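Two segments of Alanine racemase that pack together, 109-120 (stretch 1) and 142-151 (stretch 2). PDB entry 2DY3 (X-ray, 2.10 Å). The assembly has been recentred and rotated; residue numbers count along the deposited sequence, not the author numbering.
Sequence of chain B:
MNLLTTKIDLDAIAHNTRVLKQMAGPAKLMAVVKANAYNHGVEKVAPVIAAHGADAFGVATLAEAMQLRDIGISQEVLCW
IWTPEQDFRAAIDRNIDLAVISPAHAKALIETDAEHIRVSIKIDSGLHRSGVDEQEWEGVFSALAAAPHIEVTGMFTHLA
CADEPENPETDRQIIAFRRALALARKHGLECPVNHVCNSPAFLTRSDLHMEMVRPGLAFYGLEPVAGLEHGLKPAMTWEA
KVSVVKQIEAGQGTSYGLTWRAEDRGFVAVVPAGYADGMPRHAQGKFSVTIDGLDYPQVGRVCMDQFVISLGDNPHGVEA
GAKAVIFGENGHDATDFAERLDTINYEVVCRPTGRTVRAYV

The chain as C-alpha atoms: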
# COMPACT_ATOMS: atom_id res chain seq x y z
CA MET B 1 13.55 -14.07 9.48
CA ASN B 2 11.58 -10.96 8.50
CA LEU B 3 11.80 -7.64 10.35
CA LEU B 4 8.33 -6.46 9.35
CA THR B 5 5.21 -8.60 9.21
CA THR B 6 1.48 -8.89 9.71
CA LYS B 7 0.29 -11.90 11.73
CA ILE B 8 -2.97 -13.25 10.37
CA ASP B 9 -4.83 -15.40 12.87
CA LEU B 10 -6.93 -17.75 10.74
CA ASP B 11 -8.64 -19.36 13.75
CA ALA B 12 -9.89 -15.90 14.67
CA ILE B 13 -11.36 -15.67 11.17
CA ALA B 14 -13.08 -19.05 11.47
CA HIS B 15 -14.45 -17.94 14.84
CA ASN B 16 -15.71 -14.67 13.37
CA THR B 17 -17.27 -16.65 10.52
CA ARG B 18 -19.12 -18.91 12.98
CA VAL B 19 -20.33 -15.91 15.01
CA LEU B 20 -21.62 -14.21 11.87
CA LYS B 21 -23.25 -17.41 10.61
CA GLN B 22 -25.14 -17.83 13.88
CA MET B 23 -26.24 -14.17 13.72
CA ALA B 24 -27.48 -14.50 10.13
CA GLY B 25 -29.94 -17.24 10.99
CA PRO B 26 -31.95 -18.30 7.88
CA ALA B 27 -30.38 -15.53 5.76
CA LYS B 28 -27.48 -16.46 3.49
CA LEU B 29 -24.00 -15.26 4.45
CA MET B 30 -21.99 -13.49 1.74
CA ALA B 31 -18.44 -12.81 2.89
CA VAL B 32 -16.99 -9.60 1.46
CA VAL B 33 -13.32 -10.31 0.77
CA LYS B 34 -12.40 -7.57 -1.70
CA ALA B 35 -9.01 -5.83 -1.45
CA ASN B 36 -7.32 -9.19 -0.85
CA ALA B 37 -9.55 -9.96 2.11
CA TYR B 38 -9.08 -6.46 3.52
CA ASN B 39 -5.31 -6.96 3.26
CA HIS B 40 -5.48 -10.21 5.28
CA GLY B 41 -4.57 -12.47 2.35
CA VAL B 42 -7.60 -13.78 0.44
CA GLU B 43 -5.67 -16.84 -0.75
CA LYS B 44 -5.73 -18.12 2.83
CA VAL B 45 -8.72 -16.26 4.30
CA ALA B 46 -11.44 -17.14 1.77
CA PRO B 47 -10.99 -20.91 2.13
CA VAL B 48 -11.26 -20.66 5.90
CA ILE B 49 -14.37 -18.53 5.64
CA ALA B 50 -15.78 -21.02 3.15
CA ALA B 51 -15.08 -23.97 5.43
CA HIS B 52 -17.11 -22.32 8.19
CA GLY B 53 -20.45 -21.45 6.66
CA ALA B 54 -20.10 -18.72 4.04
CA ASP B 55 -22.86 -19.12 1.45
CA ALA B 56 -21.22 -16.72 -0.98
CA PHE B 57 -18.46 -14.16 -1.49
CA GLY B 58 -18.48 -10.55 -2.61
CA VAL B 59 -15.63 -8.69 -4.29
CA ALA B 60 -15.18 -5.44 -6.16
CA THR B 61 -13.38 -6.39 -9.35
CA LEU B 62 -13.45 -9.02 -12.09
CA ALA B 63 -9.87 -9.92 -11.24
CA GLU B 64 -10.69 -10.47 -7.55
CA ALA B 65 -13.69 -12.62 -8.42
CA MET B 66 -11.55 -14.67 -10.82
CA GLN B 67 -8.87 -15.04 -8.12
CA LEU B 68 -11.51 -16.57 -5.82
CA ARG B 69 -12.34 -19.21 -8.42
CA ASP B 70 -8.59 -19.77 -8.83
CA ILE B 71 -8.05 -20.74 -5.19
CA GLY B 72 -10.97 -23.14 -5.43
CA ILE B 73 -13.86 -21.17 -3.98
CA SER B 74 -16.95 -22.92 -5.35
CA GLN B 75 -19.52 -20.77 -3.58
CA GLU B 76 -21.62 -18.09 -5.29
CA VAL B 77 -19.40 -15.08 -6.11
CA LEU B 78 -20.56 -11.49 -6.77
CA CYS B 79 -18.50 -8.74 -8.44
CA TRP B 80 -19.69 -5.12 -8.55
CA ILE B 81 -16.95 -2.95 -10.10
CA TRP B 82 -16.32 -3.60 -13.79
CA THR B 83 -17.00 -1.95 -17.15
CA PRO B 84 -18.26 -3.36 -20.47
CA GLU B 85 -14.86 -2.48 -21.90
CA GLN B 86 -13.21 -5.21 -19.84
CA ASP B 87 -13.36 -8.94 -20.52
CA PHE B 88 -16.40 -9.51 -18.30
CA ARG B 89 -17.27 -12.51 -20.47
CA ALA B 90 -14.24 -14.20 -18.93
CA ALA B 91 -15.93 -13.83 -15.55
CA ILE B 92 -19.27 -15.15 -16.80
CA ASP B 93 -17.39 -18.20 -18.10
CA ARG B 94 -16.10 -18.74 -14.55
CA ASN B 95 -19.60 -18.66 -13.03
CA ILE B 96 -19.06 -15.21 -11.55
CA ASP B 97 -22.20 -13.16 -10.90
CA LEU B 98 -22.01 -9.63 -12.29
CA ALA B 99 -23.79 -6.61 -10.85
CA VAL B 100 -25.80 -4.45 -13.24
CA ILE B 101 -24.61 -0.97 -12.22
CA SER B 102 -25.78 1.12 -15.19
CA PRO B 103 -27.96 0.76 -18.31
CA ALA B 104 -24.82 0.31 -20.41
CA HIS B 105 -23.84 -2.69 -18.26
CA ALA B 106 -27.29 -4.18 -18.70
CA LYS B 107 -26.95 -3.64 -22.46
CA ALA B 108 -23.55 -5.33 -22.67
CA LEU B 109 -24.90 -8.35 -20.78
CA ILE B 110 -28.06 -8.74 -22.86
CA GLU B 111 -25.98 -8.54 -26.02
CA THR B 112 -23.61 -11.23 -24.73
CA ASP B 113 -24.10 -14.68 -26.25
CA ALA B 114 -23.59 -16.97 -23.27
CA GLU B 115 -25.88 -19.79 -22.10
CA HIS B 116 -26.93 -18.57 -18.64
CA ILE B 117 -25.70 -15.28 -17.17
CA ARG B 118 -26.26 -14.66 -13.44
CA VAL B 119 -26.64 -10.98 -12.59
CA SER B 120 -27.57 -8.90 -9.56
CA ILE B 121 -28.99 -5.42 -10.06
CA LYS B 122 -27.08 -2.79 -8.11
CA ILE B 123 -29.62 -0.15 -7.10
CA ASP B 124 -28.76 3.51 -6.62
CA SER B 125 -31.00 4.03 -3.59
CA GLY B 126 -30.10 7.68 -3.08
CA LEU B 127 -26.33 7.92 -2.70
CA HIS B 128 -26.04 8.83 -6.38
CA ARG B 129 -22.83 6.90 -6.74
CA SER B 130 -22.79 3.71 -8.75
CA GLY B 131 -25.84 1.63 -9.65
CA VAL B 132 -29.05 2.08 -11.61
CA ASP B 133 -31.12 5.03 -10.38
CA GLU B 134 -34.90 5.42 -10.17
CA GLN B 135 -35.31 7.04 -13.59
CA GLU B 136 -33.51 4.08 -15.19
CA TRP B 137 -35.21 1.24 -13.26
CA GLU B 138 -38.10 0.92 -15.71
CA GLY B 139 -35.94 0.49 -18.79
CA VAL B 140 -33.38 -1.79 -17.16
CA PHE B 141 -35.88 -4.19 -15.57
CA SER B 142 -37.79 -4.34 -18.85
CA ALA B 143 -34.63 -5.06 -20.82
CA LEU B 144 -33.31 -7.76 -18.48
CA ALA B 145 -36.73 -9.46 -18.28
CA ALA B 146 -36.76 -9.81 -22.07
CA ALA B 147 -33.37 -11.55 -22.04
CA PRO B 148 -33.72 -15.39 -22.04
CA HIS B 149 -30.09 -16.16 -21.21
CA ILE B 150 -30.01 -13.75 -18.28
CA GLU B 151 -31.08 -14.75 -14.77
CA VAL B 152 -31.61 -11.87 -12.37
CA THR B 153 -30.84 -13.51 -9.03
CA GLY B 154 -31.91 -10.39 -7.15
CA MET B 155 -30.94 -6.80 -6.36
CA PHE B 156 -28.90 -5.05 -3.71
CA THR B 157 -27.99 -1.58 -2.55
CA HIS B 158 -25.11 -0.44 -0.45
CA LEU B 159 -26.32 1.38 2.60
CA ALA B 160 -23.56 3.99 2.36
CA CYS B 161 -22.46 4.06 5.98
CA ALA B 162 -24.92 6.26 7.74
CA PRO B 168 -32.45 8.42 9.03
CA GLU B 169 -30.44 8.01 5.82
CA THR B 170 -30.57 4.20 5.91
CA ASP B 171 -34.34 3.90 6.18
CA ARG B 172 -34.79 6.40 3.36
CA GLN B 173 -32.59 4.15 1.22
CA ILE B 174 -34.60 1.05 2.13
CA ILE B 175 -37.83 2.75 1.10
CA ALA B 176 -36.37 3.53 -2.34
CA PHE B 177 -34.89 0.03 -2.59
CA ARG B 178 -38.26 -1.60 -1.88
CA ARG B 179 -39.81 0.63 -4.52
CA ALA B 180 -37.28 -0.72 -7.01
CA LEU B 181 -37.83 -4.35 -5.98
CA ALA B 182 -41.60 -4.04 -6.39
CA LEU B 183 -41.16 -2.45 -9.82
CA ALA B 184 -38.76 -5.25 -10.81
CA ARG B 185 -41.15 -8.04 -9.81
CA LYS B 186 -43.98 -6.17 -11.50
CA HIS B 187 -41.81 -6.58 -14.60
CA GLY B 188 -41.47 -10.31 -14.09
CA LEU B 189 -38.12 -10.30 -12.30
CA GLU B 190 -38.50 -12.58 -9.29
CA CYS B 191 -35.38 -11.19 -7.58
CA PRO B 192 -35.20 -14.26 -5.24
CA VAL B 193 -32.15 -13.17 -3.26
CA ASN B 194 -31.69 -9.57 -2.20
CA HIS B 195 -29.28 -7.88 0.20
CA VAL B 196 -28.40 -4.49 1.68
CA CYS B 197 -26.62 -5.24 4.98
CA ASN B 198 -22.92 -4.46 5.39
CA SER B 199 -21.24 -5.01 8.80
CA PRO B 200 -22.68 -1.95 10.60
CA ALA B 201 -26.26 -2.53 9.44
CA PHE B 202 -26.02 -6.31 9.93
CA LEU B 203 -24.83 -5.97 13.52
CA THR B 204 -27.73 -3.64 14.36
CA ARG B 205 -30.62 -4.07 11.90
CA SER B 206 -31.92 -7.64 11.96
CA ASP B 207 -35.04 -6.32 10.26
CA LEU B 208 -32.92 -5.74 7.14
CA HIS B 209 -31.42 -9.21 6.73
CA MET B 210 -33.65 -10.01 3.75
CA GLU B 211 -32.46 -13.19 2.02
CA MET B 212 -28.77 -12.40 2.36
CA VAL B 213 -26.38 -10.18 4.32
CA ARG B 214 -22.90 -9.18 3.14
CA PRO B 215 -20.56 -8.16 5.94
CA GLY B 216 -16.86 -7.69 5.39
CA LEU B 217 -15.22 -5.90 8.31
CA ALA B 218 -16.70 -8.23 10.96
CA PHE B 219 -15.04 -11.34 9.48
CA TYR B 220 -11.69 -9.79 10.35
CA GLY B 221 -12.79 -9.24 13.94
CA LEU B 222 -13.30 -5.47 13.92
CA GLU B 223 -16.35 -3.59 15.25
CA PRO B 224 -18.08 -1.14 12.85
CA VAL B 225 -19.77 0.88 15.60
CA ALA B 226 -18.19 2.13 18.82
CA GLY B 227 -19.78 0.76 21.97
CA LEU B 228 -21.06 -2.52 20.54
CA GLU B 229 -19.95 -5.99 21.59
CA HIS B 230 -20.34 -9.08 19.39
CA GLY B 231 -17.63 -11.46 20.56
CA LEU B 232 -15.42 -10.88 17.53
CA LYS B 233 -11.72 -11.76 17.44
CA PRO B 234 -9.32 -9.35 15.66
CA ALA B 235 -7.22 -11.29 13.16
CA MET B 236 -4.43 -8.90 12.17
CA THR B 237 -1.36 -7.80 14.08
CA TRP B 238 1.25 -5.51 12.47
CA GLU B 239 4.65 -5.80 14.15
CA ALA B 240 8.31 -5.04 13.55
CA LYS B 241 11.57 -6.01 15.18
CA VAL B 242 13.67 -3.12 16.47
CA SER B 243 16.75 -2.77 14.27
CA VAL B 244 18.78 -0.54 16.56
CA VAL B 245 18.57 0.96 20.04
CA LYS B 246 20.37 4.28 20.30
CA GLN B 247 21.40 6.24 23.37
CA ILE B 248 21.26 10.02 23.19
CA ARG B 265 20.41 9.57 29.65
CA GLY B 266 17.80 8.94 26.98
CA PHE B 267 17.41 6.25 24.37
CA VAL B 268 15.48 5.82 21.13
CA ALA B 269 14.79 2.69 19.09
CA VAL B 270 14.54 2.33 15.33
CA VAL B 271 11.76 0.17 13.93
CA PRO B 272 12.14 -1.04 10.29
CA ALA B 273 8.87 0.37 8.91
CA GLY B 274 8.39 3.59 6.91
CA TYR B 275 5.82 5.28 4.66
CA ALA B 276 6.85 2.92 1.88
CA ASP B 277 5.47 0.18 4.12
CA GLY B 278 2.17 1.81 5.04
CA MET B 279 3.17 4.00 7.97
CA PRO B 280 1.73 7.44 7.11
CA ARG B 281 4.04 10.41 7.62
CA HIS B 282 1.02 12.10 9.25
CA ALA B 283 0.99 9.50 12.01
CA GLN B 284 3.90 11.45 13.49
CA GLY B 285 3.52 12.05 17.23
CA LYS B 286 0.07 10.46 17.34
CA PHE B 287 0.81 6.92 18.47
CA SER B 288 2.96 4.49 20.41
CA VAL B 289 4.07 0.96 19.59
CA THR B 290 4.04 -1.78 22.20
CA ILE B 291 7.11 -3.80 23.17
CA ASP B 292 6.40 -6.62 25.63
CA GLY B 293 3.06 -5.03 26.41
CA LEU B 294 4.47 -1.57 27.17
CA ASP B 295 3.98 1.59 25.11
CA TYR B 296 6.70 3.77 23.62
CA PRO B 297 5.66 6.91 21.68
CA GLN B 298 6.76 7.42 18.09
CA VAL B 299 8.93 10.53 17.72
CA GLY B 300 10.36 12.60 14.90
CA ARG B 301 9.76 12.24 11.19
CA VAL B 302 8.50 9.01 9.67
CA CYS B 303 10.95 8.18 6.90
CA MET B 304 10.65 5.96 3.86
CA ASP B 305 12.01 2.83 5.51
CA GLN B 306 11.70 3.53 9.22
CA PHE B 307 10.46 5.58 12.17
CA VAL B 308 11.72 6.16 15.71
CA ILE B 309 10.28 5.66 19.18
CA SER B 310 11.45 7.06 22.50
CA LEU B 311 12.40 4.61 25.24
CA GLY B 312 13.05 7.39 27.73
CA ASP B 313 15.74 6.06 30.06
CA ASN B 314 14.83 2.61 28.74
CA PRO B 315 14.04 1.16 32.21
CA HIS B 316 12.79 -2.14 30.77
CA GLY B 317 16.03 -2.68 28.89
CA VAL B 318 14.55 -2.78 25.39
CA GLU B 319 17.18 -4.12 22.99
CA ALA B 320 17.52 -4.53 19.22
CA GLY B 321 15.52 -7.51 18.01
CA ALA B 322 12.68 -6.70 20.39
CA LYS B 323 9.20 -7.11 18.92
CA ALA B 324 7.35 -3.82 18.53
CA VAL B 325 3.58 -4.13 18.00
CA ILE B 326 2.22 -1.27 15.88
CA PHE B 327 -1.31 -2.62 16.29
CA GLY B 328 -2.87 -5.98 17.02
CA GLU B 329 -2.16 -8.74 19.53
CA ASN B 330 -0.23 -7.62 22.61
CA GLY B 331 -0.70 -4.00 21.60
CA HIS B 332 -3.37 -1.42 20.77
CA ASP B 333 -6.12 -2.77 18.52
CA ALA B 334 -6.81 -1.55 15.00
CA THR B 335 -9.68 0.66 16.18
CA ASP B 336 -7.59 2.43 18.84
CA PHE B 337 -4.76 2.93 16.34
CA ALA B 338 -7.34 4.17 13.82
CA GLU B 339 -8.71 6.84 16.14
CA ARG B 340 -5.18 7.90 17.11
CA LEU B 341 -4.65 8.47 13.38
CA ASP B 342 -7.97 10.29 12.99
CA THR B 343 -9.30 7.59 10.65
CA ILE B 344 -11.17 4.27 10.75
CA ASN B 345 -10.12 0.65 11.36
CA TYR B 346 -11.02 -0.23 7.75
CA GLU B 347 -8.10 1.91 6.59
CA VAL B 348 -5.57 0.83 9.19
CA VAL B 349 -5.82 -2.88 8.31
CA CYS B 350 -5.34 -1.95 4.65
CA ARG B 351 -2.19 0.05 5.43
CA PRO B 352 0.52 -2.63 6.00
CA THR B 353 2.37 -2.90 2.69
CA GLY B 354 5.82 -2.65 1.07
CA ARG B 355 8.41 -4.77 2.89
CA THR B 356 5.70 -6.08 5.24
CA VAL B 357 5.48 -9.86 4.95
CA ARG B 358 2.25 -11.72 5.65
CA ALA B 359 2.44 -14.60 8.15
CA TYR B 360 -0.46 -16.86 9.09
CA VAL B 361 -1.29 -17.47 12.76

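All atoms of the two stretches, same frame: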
# COMPACT_ATOMS: atom_id res chain seq x y z
N LEU B 109 -24.57 -7.00 -21.23
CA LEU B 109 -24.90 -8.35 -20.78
C LEU B 109 -25.95 -9.00 -21.68
O LEU B 109 -25.81 -10.16 -22.06
CB LEU B 109 -25.40 -8.32 -19.34
CG LEU B 109 -24.32 -7.93 -18.32
CD1 LEU B 109 -24.94 -7.63 -16.97
CD2 LEU B 109 -23.30 -9.05 -18.22
N ILE B 110 -26.99 -8.24 -22.01
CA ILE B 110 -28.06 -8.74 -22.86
C ILE B 110 -27.53 -9.08 -24.25
O ILE B 110 -27.99 -10.03 -24.89
CB ILE B 110 -29.18 -7.70 -23.01
CG1 ILE B 110 -29.92 -7.54 -21.67
CG2 ILE B 110 -30.15 -8.12 -24.10
CD1 ILE B 110 -30.90 -6.39 -21.66
N GLU B 111 -26.55 -8.31 -24.71
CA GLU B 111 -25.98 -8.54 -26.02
C GLU B 111 -24.86 -9.57 -26.01
O GLU B 111 -24.20 -9.79 -27.03
CB GLU B 111 -25.50 -7.22 -26.62
CG GLU B 111 -26.64 -6.24 -26.91
CD GLU B 111 -26.15 -4.88 -27.37
OE1 GLU B 111 -27.00 -4.03 -27.70
OE2 GLU B 111 -24.92 -4.66 -27.40
N THR B 112 -24.65 -10.20 -24.86
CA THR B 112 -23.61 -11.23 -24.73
C THR B 112 -24.21 -12.61 -25.00
O THR B 112 -25.21 -12.99 -24.37
CB THR B 112 -23.01 -11.27 -23.31
OG1 THR B 112 -22.24 -10.09 -23.08
CG2 THR B 112 -22.12 -12.50 -23.16
N ASP B 113 -23.60 -13.35 -25.91
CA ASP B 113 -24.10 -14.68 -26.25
C ASP B 113 -23.46 -15.77 -25.40
O ASP B 113 -22.49 -16.41 -25.80
CB ASP B 113 -23.86 -14.99 -27.74
CG ASP B 113 -24.41 -16.35 -28.15
OD1 ASP B 113 -24.97 -17.06 -27.28
OD2 ASP B 113 -24.29 -16.70 -29.34
N ALA B 114 -24.03 -15.96 -24.21
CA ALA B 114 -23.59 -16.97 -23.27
C ALA B 114 -24.86 -17.68 -22.82
O ALA B 114 -25.92 -17.07 -22.76
CB ALA B 114 -22.90 -16.32 -22.08
N GLU B 115 -24.74 -18.97 -22.51
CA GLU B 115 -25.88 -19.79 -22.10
C GLU B 115 -26.74 -19.23 -20.97
O GLU B 115 -27.93 -18.95 -21.18
CB GLU B 115 -25.39 -21.19 -21.73
CG GLU B 115 -24.15 -21.20 -20.84
CD GLU B 115 -23.64 -22.60 -20.55
OE1 GLU B 115 -24.34 -23.37 -19.85
OE2 GLU B 115 -22.53 -22.93 -21.02
N HIS B 116 -26.17 -19.07 -19.79
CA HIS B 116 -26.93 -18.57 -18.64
C HIS B 116 -26.11 -17.61 -17.78
O HIS B 116 -25.23 -18.02 -17.03
CB HIS B 116 -27.41 -19.76 -17.81
CG HIS B 116 -28.05 -19.38 -16.52
ND1 HIS B 116 -27.33 -18.92 -15.44
CD2 HIS B 116 -29.35 -19.40 -16.12
CE1 HIS B 116 -28.16 -18.68 -14.43
NE2 HIS B 116 -29.39 -18.96 -14.82
N ILE B 117 -26.42 -16.32 -17.89
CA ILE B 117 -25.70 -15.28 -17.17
C ILE B 117 -26.38 -14.83 -15.87
O ILE B 117 -27.48 -14.27 -15.90
CB ILE B 117 -25.50 -14.05 -18.08
CG1 ILE B 117 -24.78 -14.47 -19.36
CG2 ILE B 117 -24.71 -12.97 -17.35
CD1 ILE B 117 -24.82 -13.43 -20.46
N ARG B 118 -25.72 -15.07 -14.74
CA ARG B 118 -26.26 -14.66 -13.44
C ARG B 118 -25.88 -13.21 -13.15
O ARG B 118 -24.70 -12.84 -13.18
CB ARG B 118 -25.71 -15.56 -12.32
CG ARG B 118 -26.42 -16.92 -12.17
CD ARG B 118 -25.66 -17.88 -11.27
NE ARG B 118 -25.49 -17.36 -9.91
CZ ARG B 118 -26.44 -17.38 -8.97
NH1 ARG B 118 -27.63 -17.90 -9.24
NH2 ARG B 118 -26.19 -16.87 -7.78
N VAL B 119 -26.88 -12.38 -12.89
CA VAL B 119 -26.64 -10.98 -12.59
C VAL B 119 -27.41 -10.53 -11.35
O VAL B 119 -28.41 -11.15 -10.95
CB VAL B 119 -27.07 -10.05 -13.77
CG1 VAL B 119 -26.33 -10.42 -15.04
CG2 VAL B 119 -28.57 -10.15 -13.99
N SER B 120 -26.92 -9.47 -10.73
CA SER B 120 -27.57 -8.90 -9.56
C SER B 120 -27.65 -7.41 -9.85
O SER B 120 -26.64 -6.79 -10.19
CB SER B 120 -26.74 -9.16 -8.30
OG SER B 120 -27.36 -8.57 -7.17
N SER B 142 -37.12 -3.90 -17.64
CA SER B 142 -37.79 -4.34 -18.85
C SER B 142 -36.83 -5.06 -19.79
O SER B 142 -37.14 -6.11 -20.35
CB SER B 142 -38.42 -3.15 -19.58
OG SER B 142 -39.03 -3.57 -20.78
N ALA B 143 -35.64 -4.48 -19.95
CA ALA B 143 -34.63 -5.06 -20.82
C ALA B 143 -34.14 -6.42 -20.33
O ALA B 143 -34.07 -7.37 -21.10
CB ALA B 143 -33.45 -4.10 -20.95
N LEU B 144 -33.80 -6.50 -19.04
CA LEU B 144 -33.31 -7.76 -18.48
C LEU B 144 -34.38 -8.86 -18.48
O LEU B 144 -34.07 -10.04 -18.67
CB LEU B 144 -32.77 -7.52 -17.07
CG LEU B 144 -31.57 -6.57 -17.01
CD1 LEU B 144 -31.24 -6.22 -15.56
CD2 LEU B 144 -30.36 -7.21 -17.70
N ALA B 145 -35.64 -8.49 -18.29
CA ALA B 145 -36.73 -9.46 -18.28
C ALA B 145 -36.90 -10.10 -19.65
O ALA B 145 -37.26 -11.27 -19.76
CB ALA B 145 -38.03 -8.79 -17.87
N ALA B 146 -36.63 -9.32 -20.70
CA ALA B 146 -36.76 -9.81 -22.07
C ALA B 146 -35.61 -10.71 -22.50
O ALA B 146 -35.70 -11.38 -23.52
CB ALA B 146 -36.87 -8.62 -23.02
N ALA B 147 -34.54 -10.74 -21.71
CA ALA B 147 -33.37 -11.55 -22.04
C ALA B 147 -33.43 -12.97 -21.49
O ALA B 147 -33.29 -13.19 -20.29
CB ALA B 147 -32.11 -10.86 -21.56
N PRO B 148 -33.63 -13.96 -22.37
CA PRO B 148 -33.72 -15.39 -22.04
C PRO B 148 -32.52 -15.92 -21.26
O PRO B 148 -32.67 -16.51 -20.20
CB PRO B 148 -33.84 -16.05 -23.41
CG PRO B 148 -34.51 -15.02 -24.24
CD PRO B 148 -33.80 -13.76 -23.82
N HIS B 149 -31.33 -15.69 -21.81
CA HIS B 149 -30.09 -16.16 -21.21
C HIS B 149 -29.67 -15.49 -19.91
O HIS B 149 -28.70 -15.91 -19.29
CB HIS B 149 -28.96 -16.03 -22.22
CG HIS B 149 -28.65 -14.62 -22.60
ND1 HIS B 149 -29.60 -13.75 -23.10
CD2 HIS B 149 -27.49 -13.92 -22.56
CE1 HIS B 149 -29.04 -12.58 -23.36
NE2 HIS B 149 -27.76 -12.66 -23.04
N ILE B 150 -30.37 -14.44 -19.50
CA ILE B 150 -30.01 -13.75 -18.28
C ILE B 150 -30.90 -14.08 -17.09
O ILE B 150 -32.12 -14.03 -17.20
CB ILE B 150 -30.05 -12.22 -18.47
CG1 ILE B 150 -28.97 -11.78 -19.46
CG2 ILE B 150 -29.87 -11.52 -17.14
CD1 ILE B 150 -29.00 -10.31 -19.75
N GLU B 151 -30.30 -14.45 -15.96
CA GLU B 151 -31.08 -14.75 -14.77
C GLU B 151 -30.79 -13.71 -13.69
O GLU B 151 -29.69 -13.66 -13.15
CB GLU B 151 -30.76 -16.13 -14.21
CG GLU B 151 -31.60 -16.43 -12.97
CD GLU B 151 -31.07 -17.57 -12.11
OE1 GLU B 151 -31.64 -17.81 -11.03
OE2 GLU B 151 -30.09 -18.24 -12.52
O HOH W 1 -28.51 -20.27 -11.33

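Each stretch runs from the end of a helix through a loop into a strand, and the two strands lie parallel. Three backbone hydrogen bonds establish the register: Ile117 N to His149 O (2.7 Å, N-H...O angle 165°), Glu151 N to Ile117 O (2.8 Å, 168°) and Val119 N to Glu151 O (3.1 Å, 171°). Ile117 thus bonds through both its N and its O to the residues flanking Ile150, the alternation expected of a parallel ladder. The CA atoms of Ile117 and Ile150 are 4.7 Å apart, those of Arg118 and Glu151 5.0 Å.

His149 loses the most surface to the other stretch, 124 Å². It sits in a type I turn from Ala147 to Ile150, and its p rotamer (chi1 65°) places the imidazole among carbonyl groups of the first stretch. NE2 donates a weak hydrogen bond to Leu109 O (3.3 Å, 148°); Thr112 O lies nearer NE2, at 2.9 Å, but the angle is too poor for a bond. Ile117 CD1 approaches the ring at CD2, 3.4 Å away.

Ile110, covering 103 Å², supplies the apolar counterpart. Its CA-to-CB bond points sideways, yet the m,t rotamer brings the side-chain end closer: CD1 lies 3.5 Å from Ala143 CB, and CG1 lies 3.5 Å from Ile150 CD1 and 4.0 Å from Ala147 CB. Farther along the strand, Ile150 CG2 meets Val119 CG2 at 3.7 Å, extending the hydrophobic packing.

Glu151, covering 101 Å², shares its sheet face with Arg118. Its OE2 and Arg118 NH1 are 4.1 Å apart, beyond a salt bridge, but a water spans them, accepting from NH1 (3.3 Å to the water O) and donating to OE2 (2.8 Å from the water O). The weak His116 NE2 to Glu151 OE2 hydrogen bond (2.5 Å, 120°) deserves caution, because OE2 is modelled too close to the imidazole.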